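PDB 2IUY: glycosyltransferase from Streptomyces viridochromogenes, which probably transfers a sugar from a nucleotide donor with retention of anomeric configuration during biosynthesis of the antibiotic avilamycin A. Local coordinates for residues Gly188-Leu193 against Gly211-Pro216. Residues are numbered along the deposited sequence; the frame is centred on the assembly and turned at random.
Sequences GRRLVL and GSTVEP
Leu191, Val192 and Leu193 pair in parallel with Val214, Glu215 and Pro216, segments 191-193 and 214-216 running 24° apart. Three backbone hydrogen bonds define the pairing: Leu191 N to Thr213 O (3.0 Å), Glu215 N to Leu191 O (2.7 Å) and Leu193 N to Glu215 O (2.9 Å). The tight part lies on the Leu191/Val214 face, where Leu191, Leu193 and Val214 are buried. With CG anti to its backbone N (chi1 177°), Leu191 brings CD2 to 4.1 Å from Val214 CG1, while Leu193 CD1 reaches Val214 CB; helix 177-187 covers this face through Ala181 and Ala184. The loose side is the solvent-facing rim, judged by exposure: Arg190 and Ser212 are exposed, Glu215 partly so. Glu215, extended beyond CG, crosses Val192 at an angle, OE1 4.0 Å from Val192 CG2, and its OE2 touches Arg190 CB. Arg190 bends at chi2 (-57°), and Ser212 O sits over one face of its guanidinium, 3.4 Å above the plane and offset toward the rim; Arg190 NE stays 5.0 Å from Glu215 OE2, too far for a salt bridge. Where the chains enter the strands, a water bridges Arg189 O and Thr213 OG1, 2.7 Å from the latter. A beta-alpha-beta crossover runs from strand 191-194 through helix 200-210 to strand 214-216, the outermost strand of the C-terminal Rossmann-like sheet of this GT-B fold. Backbone bonds and aliphatic packing therefore carry the pairing, while the Arg190 and Glu215 charges, not in contact, probably contribute a weak attraction.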
ATOM      1  N   GLY A 188      22.503  14.305  -8.155  1.00 17.84           N
ATOM      2  CA  GLY A 188      23.654  13.621  -8.730  1.00 17.61           C
ATOM      3  C   GLY A 188      23.596  12.114  -8.461  1.00 18.41           C
ATOM      4  O   GLY A 188      24.660  11.399  -8.408  1.00 17.42           O
ATOM      5  N   ARG A 189      22.369  11.598  -8.275  1.00 17.28           N
ATOM      6  CA  ARG A 189      22.232  10.185  -7.945  1.00 16.50           C
ATOM      7  C   ARG A 189      21.605   9.332  -9.009  1.00 16.34           C
ATOM      8  O   ARG A 189      20.919   9.819  -9.905  1.00 16.12           O
ATOM      9  CB  ARG A 189      21.505   9.981  -6.627  1.00 17.71           C
ATOM     10  CG  ARG A 189      22.112  10.711  -5.491  1.00 18.41           C
ATOM     11  CD  ARG A 189      22.320   9.809  -4.351  1.00 20.41           C
ATOM     12  NE  ARG A 189      23.047  10.511  -3.301  1.00 23.06           N
ATOM     13  CZ  ARG A 189      23.761   9.909  -2.364  1.00 22.63           C
ATOM     14  NH1 ARG A 189      23.838   8.582  -2.351  1.00 22.21           N
ATOM     15  NH2 ARG A 189      24.399  10.634  -1.448  1.00 20.77           N
ATOM     16  N   ARG A 190      21.855   8.030  -8.889  1.00 15.64           N
ATOM     17  CA  ARG A 190      21.134   7.037  -9.658  1.00 15.82           C
ATOM     18  C   ARG A 190      19.732   6.809  -9.051  1.00 14.36           C
ATOM     19  O   ARG A 190      19.522   6.980  -7.862  1.00 14.41           O
ATOM     20  CB  ARG A 190      21.962   5.754  -9.743  1.00 16.80           C
ATOM     21  CG  ARG A 190      23.343   6.012 -10.350  1.00 22.03           C
ATOM     22  CD  ARG A 190      23.239   6.656 -11.779  1.00 30.81           C
ATOM     23  NE  ARG A 190      24.456   7.408 -12.113  1.00 37.80           N
ATOM     24  CZ  ARG A 190      24.574   8.744 -12.122  1.00 41.07           C
ATOM     25  NH1 ARG A 190      23.539   9.529 -11.848  1.00 41.09           N
ATOM     26  NH2 ARG A 190      25.746   9.306 -12.427  1.00 41.21           N
ATOM     27  N   LEU A 191      18.777   6.526  -9.922  1.00 13.80           N
ATOM     28  CA  LEU A 191      17.442   6.147  -9.573  1.00 11.77           C
ATOM     29  C   LEU A 191      17.142   4.790 -10.221  1.00 11.46           C
ATOM     30  O   LEU A 191      17.019   4.675 -11.454  1.00  9.60           O
ATOM     31  CB  LEU A 191      16.435   7.190 -10.057  1.00 11.67           C
ATOM     32  CG  LEU A 191      14.962   6.837  -9.783  1.00 11.75           C
ATOM     33  CD1 LEU A 191      14.640   7.000  -8.314  1.00  8.15           C
ATOM     34  CD2 LEU A 191      14.043   7.708 -10.648  1.00 10.33           C
ATOM     35  N   VAL A 192      17.009   3.776  -9.361  1.00 10.19           N
ATOM     36  CA  VAL A 192      16.405   2.515  -9.751  1.00 10.32           C
ATOM     37  C   VAL A 192      14.882   2.655  -9.876  1.00 10.56           C
ATOM     38  O   VAL A 192      14.199   3.115  -8.949  1.00 10.12           O
ATOM     39  CB  VAL A 192      16.805   1.405  -8.762  1.00 10.92           C
ATOM     40  CG1 VAL A 192      16.123   0.108  -9.102  1.00 10.40           C
ATOM     41  CG2 VAL A 192      18.308   1.227  -8.810  1.00 11.08           C
ATOM     42  N   LEU A 193      14.382   2.330 -11.061  1.00 11.37           N
ATOM     43  CA  LEU A 193      12.973   2.319 -11.339  1.00 12.59           C
ATOM     44  C   LEU A 193      12.505   0.887 -11.291  1.00 13.14           C
ATOM     45  O   LEU A 193      12.636   0.140 -12.287  1.00 12.48           O
ATOM     46  CB  LEU A 193      12.669   2.891 -12.719  1.00 13.59           C
ATOM     47  CG  LEU A 193      12.572   4.379 -12.967  1.00 14.28           C
ATOM     48  CD1 LEU A 193      12.372   4.530 -14.469  1.00 15.03           C
ATOM     49  CD2 LEU A 193      11.363   4.900 -12.282  1.00 15.14           C
ATOM     50  N   GLY A 211      17.931   9.593 -18.896  1.00 16.00           N
ATOM     51  CA  GLY A 211      18.547   8.263 -19.135  1.00 17.50           C
ATOM     52  C   GLY A 211      19.756   7.916 -18.251  1.00 17.57           C
ATOM     53  O   GLY A 211      19.863   6.800 -17.716  1.00 17.35           O
ATOM     54  N   SER A 212      20.650   8.877 -18.088  1.00 17.39           N
ATOM     55  CA  SER A 212      21.904   8.653 -17.379  1.00 17.68           C
ATOM     56  C   SER A 212      21.657   8.563 -15.874  1.00 17.32           C
ATOM     57  O   SER A 212      22.491   8.094 -15.112  1.00 18.29           O
ATOM     58  CB  SER A 212      22.922   9.738 -17.722  1.00 18.00           C
ATOM     59  OG  SER A 212      22.507  11.016 -17.247  1.00 21.72           O
ATOM     60  N   THR A 213      20.482   9.001 -15.454  1.00 16.49           N
ATOM     61  CA  THR A 213      20.045   8.914 -14.060  1.00 14.61           C
ATOM     62  C   THR A 213      19.329   7.600 -13.762  1.00 14.58           C
ATOM     63  O   THR A 213      19.633   6.958 -12.759  1.00 13.17           O
ATOM     64  CB  THR A 213      19.131  10.074 -13.766  1.00 14.45           C
ATOM     65  OG1 THR A 213      19.910  11.246 -13.861  1.00 13.72           O
ATOM     66  CG2 THR A 213      18.448   9.998 -12.338  1.00 15.33           C
ATOM     67  N   VAL A 214      18.388   7.207 -14.640  1.00 14.27           N
ATOM     68  CA  VAL A 214      17.492   6.126 -14.338  1.00 14.04           C
ATOM     69  C   VAL A 214      18.064   4.761 -14.705  1.00 15.64           C
ATOM     70  O   VAL A 214      18.772   4.617 -15.720  1.00 16.11           O
ATOM     71  CB  VAL A 214      16.063   6.342 -14.920  1.00 14.12           C
ATOM     72  CG1 VAL A 214      15.552   7.718 -14.494  1.00 12.40           C
ATOM     73  CG2 VAL A 214      16.036   6.168 -16.469  1.00 14.54           C
ATOM     74  N   GLU A 215      17.799   3.774 -13.837  1.00 15.24           N
ATOM     75  CA  GLU A 215      18.037   2.384 -14.178  1.00 16.63           C
ATOM     76  C   GLU A 215      16.724   1.645 -14.009  1.00 14.63           C
ATOM     77  O   GLU A 215      16.367   1.263 -12.885  1.00 13.76           O
ATOM     78  CB  GLU A 215      19.145   1.744 -13.317  1.00 16.15           C
ATOM     79  CG  GLU A 215      20.409   2.603 -13.197  1.00 20.88           C
ATOM     80  CD  GLU A 215      21.355   2.169 -12.061  1.00 21.69           C
ATOM     81  OE1 GLU A 215      21.224   1.006 -11.565  1.00 27.48           O
ATOM     82  OE2 GLU A 215      22.227   3.002 -11.678  1.00 27.80           O
ATOM     83  N   PRO A 216      16.009   1.440 -15.127  1.00 14.15           N
ATOM     84  CA  PRO A 216      14.714   0.749 -15.110  1.00 13.70           C
ATOM     85  C   PRO A 216      14.940  -0.750 -15.079  1.00 13.68           C
ATOM     86  O   PRO A 216      15.618  -1.279 -15.973  1.00 14.85           O
ATOM     87  CB  PRO A 216      14.079   1.168 -16.445  1.00 13.26           C
ATOM     88  CG  PRO A 216      15.044   2.178 -17.100  1.00 13.70           C
ATOM     89  CD  PRO A 216      16.368   1.883 -16.500  1.00 13.84           C
TER
HETATM   90  O   HOH W   1      21.664  11.370 -11.785  1.00 17.83           O